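Local atomic coordinates of Tae4 (Agrobacterium tumefaciens, PDB entry 6IJF), a protein that is a type VI secretion amidase effector of the papain-like peptidase clan and probably cleaves peptide bonds in the peptidoglycan of rival bacteria. Residues 117-123 and 153-159. Sequence-based numbering, arbitrary orientation.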
loop_
_atom_site.group_PDB
_atom_site.type_symbol
_atom_site.label_atom_id
_atom_site.label_comp_id
_atom_site.label_asym_id
_atom_site.label_seq_id
_atom_site.Cartn_x
_atom_site.Cartn_y
_atom_site.Cartn_z
ATOM N N GLY C 117 23.959 2.611 6.628
ATOM C CA GLY C 117 24.284 3.230 7.919
ATOM C C GLY C 117 23.107 3.352 8.840
ATOM O O GLY C 117 22.182 2.522 8.760
ATOM N N VAL C 118 23.204 4.284 9.772
ATOM C CA VAL C 118 22.153 4.551 10.787
ATOM C C VAL C 118 21.377 5.757 10.289
ATOM O O VAL C 118 22.004 6.637 9.683
ATOM C CB VAL C 118 22.759 4.817 12.178
ATOM C CG1 VAL C 118 21.677 5.125 13.193
ATOM C CG2 VAL C 118 23.634 3.660 12.625
ATOM N N VAL C 119 20.072 5.772 10.494
ATOM C CA VAL C 119 19.211 6.881 10.009
ATOM C C VAL C 119 18.281 7.296 11.142
ATOM O O VAL C 119 17.750 6.412 11.819
ATOM C CB VAL C 119 18.433 6.502 8.734
ATOM C CG1 VAL C 119 17.503 5.320 8.952
ATOM C CG2 VAL C 119 17.693 7.707 8.178
ATOM N N ALA C 120 18.071 8.598 11.288
ATOM C CA ALA C 120 17.111 9.193 12.231
ATOM C C ALA C 120 16.142 10.071 11.454
ATOM O O ALA C 120 16.601 10.977 10.739
ATOM C CB ALA C 120 17.860 9.971 13.273
ATOM N N PHE C 121 14.861 9.746 11.558
ATOM C CA PHE C 121 13.717 10.494 10.997
ATOM C C PHE C 121 13.184 11.347 12.139
ATOM O O PHE C 121 12.586 10.776 13.068
ATOM C CB PHE C 121 12.670 9.542 10.424
ATOM C CG PHE C 121 13.194 8.594 9.369
ATOM C CD1 PHE C 121 13.287 8.978 8.034
ATOM C CD2 PHE C 121 13.561 7.304 9.700
ATOM C CE1 PHE C 121 13.763 8.098 7.078
ATOM C CE2 PHE C 121 13.996 6.410 8.734
ATOM C CZ PHE C 121 14.120 6.809 7.428
ATOM N N ASN C 122 13.428 12.659 12.087
ATOM C CA ASN C 122 13.111 13.585 13.209
ATOM C C ASN C 122 11.762 14.264 12.971
ATOM O O ASN C 122 11.578 14.814 11.868
ATOM C CB ASN C 122 14.199 14.635 13.395
ATOM C CG ASN C 122 15.571 14.024 13.444
ATOM O OD1 ASN C 122 16.402 14.276 12.562
ATOM N ND2 ASN C 122 15.794 13.160 14.416
ATOM N N ASN C 123 10.874 14.241 13.963
ATOM C CA ASN C 123 9.574 14.960 13.977
ATOM C C ASN C 123 8.664 14.431 12.864
ATOM O O ASN C 123 8.546 15.050 11.779
ATOM C CB ASN C 123 9.830 16.472 13.938
ATOM C CG ASN C 123 10.826 16.881 14.999
ATOM O OD1 ASN C 123 10.643 16.574 16.177
ATOM N ND2 ASN C 123 11.920 17.484 14.573
ATOM N N SER C 153 8.964 12.820 7.596
ATOM C CA SER C 153 9.591 13.533 8.731
ATOM C C SER C 153 10.118 14.898 8.267
ATOM O O SER C 153 10.313 15.094 7.058
ATOM C CB SER C 153 10.649 12.667 9.404
ATOM O OG SER C 153 11.837 12.614 8.641
ATOM N N GLU C 154 10.366 15.797 9.217
ATOM C CA GLU C 154 10.872 17.179 8.986
ATOM C C GLU C 154 12.330 17.147 8.502
ATOM O O GLU C 154 12.652 17.808 7.482
ATOM C CB GLU C 154 10.739 17.987 10.275
ATOM C CG GLU C 154 11.263 19.410 10.177
ATOM C CD GLU C 154 11.015 20.234 11.435
ATOM O OE1 GLU C 154 11.350 19.749 12.539
ATOM O OE2 GLU C 154 10.492 21.375 11.318
ATOM N N THR C 155 13.204 16.448 9.224
ATOM C CA THR C 155 14.620 16.269 8.833
ATOM C C THR C 155 14.968 14.793 8.970
ATOM O O THR C 155 14.308 14.064 9.741
ATOM C CB THR C 155 15.606 17.141 9.624
ATOM O OG1 THR C 155 15.644 16.676 10.968
ATOM C CG2 THR C 155 15.249 18.615 9.637
ATOM N N ILE C 156 15.945 14.380 8.188
ATOM C CA ILE C 156 16.470 13.000 8.190
ATOM C C ILE C 156 17.973 13.103 8.394
ATOM O O ILE C 156 18.628 13.817 7.606
ATOM C CB ILE C 156 16.077 12.316 6.880
ATOM C CG1 ILE C 156 14.551 12.299 6.749
ATOM C CG2 ILE C 156 16.712 10.941 6.785
ATOM C CD1 ILE C 156 14.042 11.924 5.401
ATOM N N TRP C 157 18.489 12.428 9.421
ATOM C CA TRP C 157 19.947 12.360 9.654
ATOM C C TRP C 157 20.443 11.003 9.186
ATOM O O TRP C 157 19.867 9.967 9.585
ATOM C CB TRP C 157 20.298 12.594 11.119
ATOM C CG TRP C 157 19.965 13.951 11.639
ATOM C CD1 TRP C 157 19.698 15.077 10.920
ATOM C CD2 TRP C 157 19.955 14.337 13.022
ATOM N NE1 TRP C 157 19.492 16.130 11.764
ATOM C CE2 TRP C 157 19.641 15.710 13.060
ATOM C CE3 TRP C 157 20.174 13.660 14.224
ATOM C CZ2 TRP C 157 19.547 16.418 14.260
ATOM C CZ3 TRP C 157 20.066 14.351 15.408
ATOM C CH2 TRP C 157 19.755 15.713 15.425
ATOM N N PHE C 158 21.506 11.004 8.407
ATOM C CA PHE C 158 22.172 9.768 7.934
ATOM C C PHE C 158 23.622 9.745 8.414
ATOM O O PHE C 158 24.385 10.679 8.112
ATOM C CB PHE C 158 22.090 9.692 6.415
ATOM C CG PHE C 158 22.720 8.455 5.858
ATOM C CD1 PHE C 158 22.367 7.217 6.344
ATOM C CD2 PHE C 158 23.700 8.536 4.874
ATOM C CE1 PHE C 158 22.978 6.067 5.867
ATOM C CE2 PHE C 158 24.306 7.385 4.391
ATOM C CZ PHE C 158 23.935 6.152 4.881
ATOM N N TRP C 159 24.001 8.665 9.093
ATOM C CA TRP C 159 25.416 8.328 9.434
ATOM C C TRP C 159 25.885 7.168 8.562
ATOM O O TRP C 159 25.535 6.018 8.821
ATOM C CB TRP C 159 25.520 7.933 10.898
ATOM C CG TRP C 159 25.174 8.971 11.918
ATOM C CD1 TRP C 159 26.046 9.834 12.502
ATOM C CD2 TRP C 159 23.919 9.159 12.603
ATOM N NE1 TRP C 159 25.422 10.563 13.473
ATOM C CE2 TRP C 159 24.130 10.145 13.593
ATOM C CE3 TRP C 159 22.648 8.592 12.502
ATOM C CZ2 TRP C 159 23.111 10.613 14.409
ATOM C CZ3 TRP C 159 21.656 9.033 13.334
ATOM C CH2 TRP C 159 21.879 10.030 14.277
#
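Asn122 and Thr155 meet at a classic beta bulge between two neighbouring antiparallel strands of the papain-like sheet, 116-122 and 155-160. Asn122 is paired there with two residues at once, Glu154 and Thr155. Thr155 OG1 donates to Asn122 OD1 at 3.0 Å, well off the carbonyl direction (C=O...donor angle 112°). The same OD1 lies over one face of the Trp157 indole, 3.6 Å from CE2 and offset toward the rim. With CG anti to the backbone carbonyl carbon (chi1 -49°), OD1 reaches both the Thr155 hydroxyl and the Trp157 ring.

On the sheet face that carries Asn122, Thr155, Ala120 and Trp157, Val118 CG1 packs 3.7 Å from Trp159 CE3. Ala120 CB touches Trp159 CZ3 on the same six-membered ring. Trp159 NE1 is bonded to Gly98 O, which helps fix the indole. Helix 84-92 packs on this side through Met84, Met91 and Lys92.

The other face carries Val119, Phe121, Ile156 and Phe158. Val119 CG2 and Ile156 CG2 lie side by side, 3.7 Å apart, and Val119 CG2 also sits over one face of the Phe121 ring. Ile156 CG1 meets Phe121 CD1 at 3.8 Å. Phe121 also touches His132, part of a probable Cys-His-Asp triad with Cys48 and Asp134.

At the bulge, Thr155 O takes two donors. Asn122 N approaches nearly straight, whereas Ser153 OG, 3.1 Å from Thr155 O, comes from above the carbonyl plane.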